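Local coordinates for protein siderophore biosynthesis lipase/esterase, putative (Aspergillus fumigatus, PDB 6GUP) that hydrolyses the ester bonds of the fungal siderophore fusarinine C, but not those of triacetylfusarinine C, as a homodimeric alpha/beta-hydrolase, at residues 65-70 and 350-355; 192-197 and 216-221; 197-202 and 229-234. One frame throughout, in Å; residues are numbered along the deposited sequence.

Interaction 1 joins the start of strand 67-72, an early strand of the central sheet, to the end of helix 335-353, so it closes a loop that takes in most of the chain. Interactions 2 and 3 both lie within that loop, about 44 Å from interaction 1 between centres and on the opposite side of the chain's centre. Helix 185-205 serves them both: residues 192-197 meet helix 216-222, and residues 197-202 meet helix 231-238, which comes next in the chain. Their two loops cross, and they share Ser197. Phe234 of interaction 3 also packs against Leu195 and Thr196 of interaction 2, which makes the three helices one cluster.

Interaction 1 of 3, residues 65-70 and 350-355; sequences TEWSLF and SALVKA
Trp67 meets Leu352 and Val353 through the outer part of its indole. Its CB leaves the first residue of strand 67-72 in the direction of the helix end, and with CG anti to the carbonyl carbon (chi1 -63°) the ring reaches across to residues 350-355. On the five-membered ring, NE1 lies 3.7 Å from Val353 CG1, a van der Waals approach to a methyl group that can accept no hydrogen bond. Further round, Trp67 CZ2 sits at the same 3.7 Å from Val353 CG1, so this one methyl straddles CE2, the fusion atom between NE1 and CZ2. The far corner, Trp67 CH2, passes to the other residue and comes within 3.8 Å of Leu352 CD2. Both methyls approach the indole obliquely.

In the alpha/beta-hydrolase fold the central sheet is flanked by helices, and here the last turn of the C-terminal helix 335-353 packs at the beginning of a sheet strand. A broad indole suits this place because it can bridge two successive helix residues, while branched aliphatic side chains offer it compact methyl groups. Val353 turns CG1 inward by setting it anti to its own carbonyl carbon (chi1 -64°), and its side chain also touches His37 on the neighbouring strand 37-42. The His37 ring in turn meets the indole, with the two planes inclined at about 35°, and Lys116 lies against both Trp67 and Leu352.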
# COMPACT_ATOMS: atom_id res chain seq x y z
N THR A 65 -19.03 -10.04 18.99
CA THR A 65 -18.72 -11.44 18.68
C THR A 65 -17.33 -11.86 19.16
O THR A 65 -16.58 -11.04 19.69
CB THR A 65 -18.84 -11.70 17.16
OG1 THR A 65 -17.81 -11.00 16.46
CG2 THR A 65 -20.21 -11.26 16.63
N GLU A 66 -17.00 -13.13 18.96
CA GLU A 66 -15.65 -13.67 19.21
C GLU A 66 -14.73 -13.64 17.96
O GLU A 66 -13.67 -14.27 17.95
CB GLU A 66 -15.76 -15.11 19.76
CG GLU A 66 -16.21 -15.17 21.22
CD GLU A 66 -16.02 -16.54 21.83
OE1 GLU A 66 -16.44 -17.54 21.21
OE2 GLU A 66 -15.44 -16.62 22.94
N TRP A 67 -15.13 -12.89 16.93
CA TRP A 67 -14.34 -12.70 15.71
C TRP A 67 -13.77 -11.29 15.67
O TRP A 67 -14.48 -10.32 15.96
CB TRP A 67 -15.21 -12.91 14.47
CG TRP A 67 -15.76 -14.28 14.35
CD1 TRP A 67 -16.89 -14.77 14.93
CD2 TRP A 67 -15.21 -15.35 13.57
NE1 TRP A 67 -17.07 -16.09 14.58
CE2 TRP A 67 -16.06 -16.47 13.74
CE3 TRP A 67 -14.08 -15.48 12.75
CZ2 TRP A 67 -15.81 -17.70 13.12
CZ3 TRP A 67 -13.83 -16.70 12.13
CH2 TRP A 67 -14.70 -17.80 12.32
N SER A 68 -12.49 -11.17 15.30
CA SER A 68 -11.88 -9.87 14.98
C SER A 68 -11.55 -9.83 13.49
O SER A 68 -11.11 -10.82 12.91
CB SER A 68 -10.63 -9.62 15.83
OG SER A 68 -9.54 -10.42 15.41
N LEU A 69 -11.77 -8.67 12.88
CA LEU A 69 -11.59 -8.47 11.44
C LEU A 69 -10.16 -8.01 11.15
O LEU A 69 -9.66 -7.11 11.82
CB LEU A 69 -12.58 -7.42 10.93
CG LEU A 69 -12.54 -7.01 9.46
CD1 LEU A 69 -12.88 -8.17 8.55
CD2 LEU A 69 -13.51 -5.85 9.22
N PHE A 70 -9.53 -8.63 10.16
CA PHE A 70 -8.22 -8.20 9.64
C PHE A 70 -8.33 -7.81 8.18
O PHE A 70 -9.09 -8.42 7.42
CB PHE A 70 -7.20 -9.34 9.73
CG PHE A 70 -6.76 -9.66 11.13
CD1 PHE A 70 -7.55 -10.46 11.95
CD2 PHE A 70 -5.53 -9.21 11.61
CE1 PHE A 70 -7.14 -10.78 13.23
CE2 PHE A 70 -5.12 -9.53 12.90
CZ PHE A 70 -5.92 -10.31 13.71
N SER A 350 -21.41 -17.45 12.65
CA SER A 350 -22.11 -18.06 13.80
C SER A 350 -22.26 -19.57 13.65
O SER A 350 -22.04 -20.32 14.61
CB SER A 350 -23.49 -17.43 13.98
OG SER A 350 -23.40 -16.05 14.26
N ALA A 351 -22.65 -20.02 12.46
CA ALA A 351 -22.77 -21.45 12.14
C ALA A 351 -21.44 -22.20 12.27
O ALA A 351 -21.42 -23.38 12.61
CB ALA A 351 -23.33 -21.63 10.74
N LEU A 352 -20.35 -21.50 11.97
CA LEU A 352 -19.00 -22.05 12.07
C LEU A 352 -18.58 -22.31 13.53
O LEU A 352 -17.97 -23.34 13.81
CB LEU A 352 -18.00 -21.12 11.36
CG LEU A 352 -16.56 -21.57 11.09
CD1 LEU A 352 -16.48 -23.00 10.57
CD2 LEU A 352 -15.91 -20.61 10.11
N VAL A 353 -18.93 -21.40 14.44
CA VAL A 353 -18.61 -21.56 15.88
C VAL A 353 -19.57 -22.46 16.66
O VAL A 353 -19.20 -22.98 17.72
CB VAL A 353 -18.44 -20.20 16.63
CG1 VAL A 353 -17.25 -19.44 16.07
CG2 VAL A 353 -19.71 -19.35 16.59
N LYS A 354 -20.80 -22.65 16.16
CA LYS A 354 -21.71 -23.66 16.72
C LYS A 354 -21.25 -25.05 16.29
O LYS A 354 -21.71 -25.58 15.27
CB LYS A 354 -23.17 -23.39 16.32
CG LYS A 354 -23.89 -22.43 17.25
CD LYS A 354 -25.03 -21.69 16.57
CE LYS A 354 -25.73 -20.74 17.53
NZ LYS A 354 -26.41 -19.63 16.82
N ALA A 355 -20.33 -25.61 17.07
CA ALA A 355 -19.63 -26.87 16.76
C ALA A 355 -18.82 -26.77 15.46
O ALA A 355 -17.62 -26.51 15.50
CB ALA A 355 -20.60 -28.05 16.73
OXT ALA A 355 -19.33 -26.95 14.36

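Interaction 2 of 3, residues 192-197 and 216-221; sequences FEKLTS and LAMTSL
The helical segments 192-197 and 216-221 cross with their axes 9.9 Å apart at closest approach and their N-to-C directions 119° from one another, far from either parallel or antiparallel. Leu195 and Thr219 mark the crossing, with their CA atoms 7.4 Å apart. A steep crossing limits the contact to a short length of each helix, and two residues from each segment carry it. These helices lie in the chain between sheet strands 159-163 and 278-283, where alpha/beta-hydrolases commonly carry a lid or cap, and probably belong to one.

Leu195 is the buried centre. Its two methyls divide the work: CD2 packs 3.7 Å from Met218 CB, while CD1 lies against the backbone of the opposite helix, 3.8 Å from Thr219 CA. Leu195 CD2 also stands 3.9 Å from Thr219 CG2. A forked side chain thus suits this position, since it fits both the root of the methionine and the helix surface next to it. Thr219 presents its methyl to the leucine and sends OG1 back to Pro215 O, a hydrogen bond that satisfies the hydroxyl of a buried residue.

Met218 stretches further across. Its chain bends at the last torsion (chi3 77°), bringing CE over the aliphatic part of Lys194, where Met218 CE lies 3.7 Å from Lys194 CD. The lysine chain is extended beyond CG and crosses the methionine at about a right angle; several of its methylenes share the one methyl, and the ammonium lies beyond it. With no hydrogen bond joining the segments, cohesion comes from dispersion and the fit of shapes, the methionine methyl bridging from the leucine to the methylenes of the lysine.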
# COMPACT_ATOMS: atom_id res chain seq x y z
N PHE A 192 -10.09 1.87 -26.44
CA PHE A 192 -9.91 0.42 -26.25
C PHE A 192 -9.08 -0.22 -27.37
O PHE A 192 -8.20 -1.04 -27.11
CB PHE A 192 -11.26 -0.29 -26.16
CG PHE A 192 -11.15 -1.76 -25.90
CD1 PHE A 192 -10.88 -2.22 -24.62
CD2 PHE A 192 -11.30 -2.69 -26.93
CE1 PHE A 192 -10.78 -3.57 -24.36
CE2 PHE A 192 -11.20 -4.05 -26.67
CZ PHE A 192 -10.93 -4.49 -25.38
N GLU A 193 -9.39 0.16 -28.61
CA GLU A 193 -8.69 -0.36 -29.79
C GLU A 193 -7.23 0.11 -29.84
O GLU A 193 -6.34 -0.65 -30.20
CB GLU A 193 -9.40 0.05 -31.08
CG GLU A 193 -10.81 -0.52 -31.25
CD GLU A 193 -10.84 -2.03 -31.38
OE1 GLU A 193 -9.97 -2.60 -32.07
OE2 GLU A 193 -11.76 -2.66 -30.81
N LYS A 194 -7.01 1.37 -29.47
CA LYS A 194 -5.67 1.93 -29.35
C LYS A 194 -4.89 1.26 -28.22
O LYS A 194 -3.71 0.96 -28.38
CB LYS A 194 -5.73 3.45 -29.13
CG LYS A 194 -4.40 4.17 -29.28
CD LYS A 194 -4.61 5.67 -29.42
CE LYS A 194 -3.36 6.47 -29.09
NZ LYS A 194 -3.66 7.93 -29.02
N LEU A 195 -5.55 1.01 -27.09
CA LEU A 195 -4.93 0.34 -25.94
C LEU A 195 -4.49 -1.10 -26.24
O LEU A 195 -3.42 -1.52 -25.81
CB LEU A 195 -5.85 0.35 -24.71
CG LEU A 195 -5.98 1.66 -23.92
CD1 LEU A 195 -7.09 1.54 -22.88
CD2 LEU A 195 -4.67 2.04 -23.25
N THR A 196 -5.32 -1.85 -26.97
CA THR A 196 -4.97 -3.21 -27.41
C THR A 196 -3.77 -3.18 -28.35
O THR A 196 -2.80 -3.91 -28.14
CB THR A 196 -6.14 -3.93 -28.11
OG1 THR A 196 -6.74 -3.06 -29.08
CG2 THR A 196 -7.20 -4.36 -27.10
N SER A 197 -3.84 -2.32 -29.36
CA SER A 197 -2.75 -2.14 -30.33
C SER A 197 -1.42 -1.76 -29.66
O SER A 197 -0.36 -2.26 -30.06
CB SER A 197 -3.13 -1.07 -31.36
OG SER A 197 -2.09 -0.86 -32.30
N LEU A 216 -2.86 6.09 -17.82
CA LEU A 216 -3.97 6.02 -16.88
C LEU A 216 -5.20 6.77 -17.44
O LEU A 216 -6.33 6.32 -17.26
CB LEU A 216 -3.55 6.59 -15.51
CG LEU A 216 -4.29 6.21 -14.22
CD1 LEU A 216 -5.69 6.80 -14.17
CD2 LEU A 216 -4.33 4.71 -13.99
N ALA A 217 -4.95 7.88 -18.13
CA ALA A 217 -6.01 8.63 -18.83
C ALA A 217 -6.87 7.73 -19.72
O ALA A 217 -8.09 7.84 -19.71
CB ALA A 217 -5.40 9.75 -19.66
N MET A 218 -6.21 6.84 -20.47
CA MET A 218 -6.89 5.93 -21.39
C MET A 218 -7.50 4.70 -20.71
O MET A 218 -8.67 4.38 -20.96
CB MET A 218 -5.91 5.48 -22.48
CG MET A 218 -5.43 6.61 -23.38
SD MET A 218 -4.21 6.11 -24.61
CE MET A 218 -5.24 5.29 -25.82
N THR A 219 -6.73 4.01 -19.87
CA THR A 219 -7.17 2.74 -19.26
C THR A 219 -8.38 2.89 -18.32
O THR A 219 -9.25 2.02 -18.29
CB THR A 219 -6.05 2.04 -18.47
OG1 THR A 219 -5.51 2.93 -17.49
CG2 THR A 219 -4.94 1.57 -19.40
N SER A 220 -8.43 3.99 -17.57
CA SER A 220 -9.53 4.26 -16.64
C SER A 220 -10.89 4.51 -17.31
O SER A 220 -11.93 4.37 -16.66
CB SER A 220 -9.19 5.43 -15.72
OG SER A 220 -8.24 5.00 -14.76
N LEU A 221 -10.88 4.88 -18.59
CA LEU A 221 -12.11 5.00 -19.38
C LEU A 221 -12.77 3.65 -19.63
O LEU A 221 -14.00 3.57 -19.73
CB LEU A 221 -11.85 5.67 -20.73
CG LEU A 221 -11.26 7.08 -20.71
CD1 LEU A 221 -11.26 7.65 -22.12
CD2 LEU A 221 -11.99 8.00 -19.75

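Interaction 3 of 3, residues 197-202 and 229-234; sequences SMAREA and LSARRF
Apolar contacts between small side chains bring Ala199 and Ala202 of helix 185-205 against Ala231 at the start of helix 231-238. Ala202 CB and Ala231 CB are only 3.5 Å apart, tighter than usual van der Waals contact, and Ala199 CB stands 4.2 Å from Ala231 CB. Alanine suits all three buried places, because a single methyl lets the backbones come very near: the CA atoms of Ala199 and Ala231 are 4.3 Å apart. Side chain meets backbone where Ala199 CB rests 3.6 Å from Ala231 O.

The aromatic contact lies one turn further along. Phe234 sets CG anti to its backbone N (chi1 173°), and its ring meets the same alanine methyl obliquely, with CD2 3.6 Å from Ala199 CB.

Polar bonds act within residues 229-234. Ser230 OG accepts from Arg233 N at 3.1 Å, and a serine suits this N-cap because its hydroxyl can take up an amide of the first helical turn, where no preceding turn supplies a carbonyl. Arg233 and Arg232 make salt bridges elsewhere, to Asp249 and Asp211. This alanine-packed helix pair, an N-capped start against the C-terminal part of helix 185-205, between strands 159-163 and 278-283, is consistent with an alpha/beta-hydrolase cap.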
# COMPACT_ATOMS: atom_id res chain seq x y z
N SER A 197 -3.84 -2.32 -29.36
CA SER A 197 -2.75 -2.14 -30.33
C SER A 197 -1.42 -1.76 -29.66
O SER A 197 -0.36 -2.26 -30.06
CB SER A 197 -3.13 -1.07 -31.36
OG SER A 197 -2.09 -0.86 -32.30
N MET A 198 -1.49 -0.88 -28.66
CA MET A 198 -0.32 -0.53 -27.83
C MET A 198 0.19 -1.73 -27.04
O MET A 198 1.39 -1.99 -26.99
CB MET A 198 -0.66 0.59 -26.85
CG MET A 198 -0.81 1.96 -27.49
SD MET A 198 -1.48 3.16 -26.33
CE MET A 198 -0.09 3.35 -25.22
N ALA A 199 -0.74 -2.44 -26.40
CA ALA A 199 -0.42 -3.58 -25.54
C ALA A 199 0.18 -4.76 -26.31
O ALA A 199 1.10 -5.42 -25.82
CB ALA A 199 -1.65 -4.01 -24.76
N ARG A 200 -0.34 -5.03 -27.51
CA ARG A 200 0.20 -6.08 -28.38
C ARG A 200 1.60 -5.74 -28.88
O ARG A 200 2.47 -6.62 -28.93
CB ARG A 200 -0.71 -6.33 -29.58
CG ARG A 200 -2.09 -6.88 -29.23
CD ARG A 200 -2.78 -7.44 -30.46
NE ARG A 200 -4.19 -7.08 -30.56
CZ ARG A 200 -4.98 -7.41 -31.58
NH1 ARG A 200 -4.52 -8.12 -32.61
NH2 ARG A 200 -6.26 -7.02 -31.57
N GLU A 201 1.81 -4.48 -29.25
CA GLU A 201 3.11 -3.99 -29.71
C GLU A 201 4.17 -4.11 -28.61
O GLU A 201 5.31 -4.52 -28.88
CB GLU A 201 3.00 -2.53 -30.18
CG GLU A 201 4.23 -1.99 -30.90
CD GLU A 201 5.09 -1.06 -30.04
OE1 GLU A 201 4.53 -0.16 -29.38
OE2 GLU A 201 6.33 -1.21 -30.06
N ALA A 202 3.79 -3.78 -27.38
CA ALA A 202 4.68 -3.91 -26.22
C ALA A 202 5.04 -5.36 -25.90
O ALA A 202 6.18 -5.65 -25.55
CB ALA A 202 4.06 -3.24 -25.00
N LEU A 229 -2.34 -0.06 -15.41
CA LEU A 229 -2.21 -1.30 -16.17
C LEU A 229 -0.95 -1.33 -17.01
O LEU A 229 -0.69 -0.42 -17.80
CB LEU A 229 -3.44 -1.50 -17.07
CG LEU A 229 -4.77 -1.81 -16.39
CD1 LEU A 229 -5.89 -1.81 -17.42
CD2 LEU A 229 -4.74 -3.14 -15.66
N SER A 230 -0.17 -2.40 -16.85
CA SER A 230 0.91 -2.72 -17.77
C SER A 230 0.31 -3.29 -19.05
O SER A 230 -0.85 -3.72 -19.07
CB SER A 230 1.89 -3.73 -17.15
OG SER A 230 1.31 -5.02 -17.04
N ALA A 231 1.10 -3.28 -20.11
CA ALA A 231 0.69 -3.84 -21.40
C ALA A 231 0.37 -5.33 -21.29
O ALA A 231 -0.63 -5.80 -21.83
CB ALA A 231 1.77 -3.61 -22.44
N ARG A 232 1.24 -6.07 -20.59
CA ARG A 232 1.04 -7.51 -20.39
C ARG A 232 -0.21 -7.82 -19.58
O ARG A 232 -0.93 -8.78 -19.89
CB ARG A 232 2.25 -8.15 -19.72
CG ARG A 232 3.43 -8.32 -20.67
CD ARG A 232 4.54 -9.13 -20.03
NE ARG A 232 5.20 -8.43 -18.94
CZ ARG A 232 6.27 -8.88 -18.28
NH1 ARG A 232 6.83 -10.05 -18.60
NH2 ARG A 232 6.79 -8.17 -17.29
N ARG A 233 -0.47 -7.03 -18.54
CA ARG A 233 -1.67 -7.22 -17.73
C ARG A 233 -2.94 -6.89 -18.50
O ARG A 233 -3.93 -7.62 -18.40
CB ARG A 233 -1.63 -6.41 -16.45
CG ARG A 233 -2.65 -6.93 -15.46
CD ARG A 233 -2.84 -6.13 -14.20
NE ARG A 233 -4.20 -6.33 -13.70
CZ ARG A 233 -4.71 -7.50 -13.30
NH1 ARG A 233 -3.99 -8.63 -13.30
NH2 ARG A 233 -5.97 -7.56 -12.88
N PHE A 234 -2.91 -5.79 -19.25
CA PHE A 234 -4.05 -5.40 -20.07
C PHE A 234 -4.40 -6.46 -21.13
O PHE A 234 -5.58 -6.73 -21.37
CB PHE A 234 -3.80 -4.04 -20.73
CG PHE A 234 -4.85 -3.64 -21.71
CD1 PHE A 234 -5.92 -2.84 -21.33
CD2 PHE A 234 -4.78 -4.07 -23.03
CE1 PHE A 234 -6.90 -2.48 -22.24
CE2 PHE A 234 -5.75 -3.71 -23.94
CZ PHE A 234 -6.81 -2.91 -23.56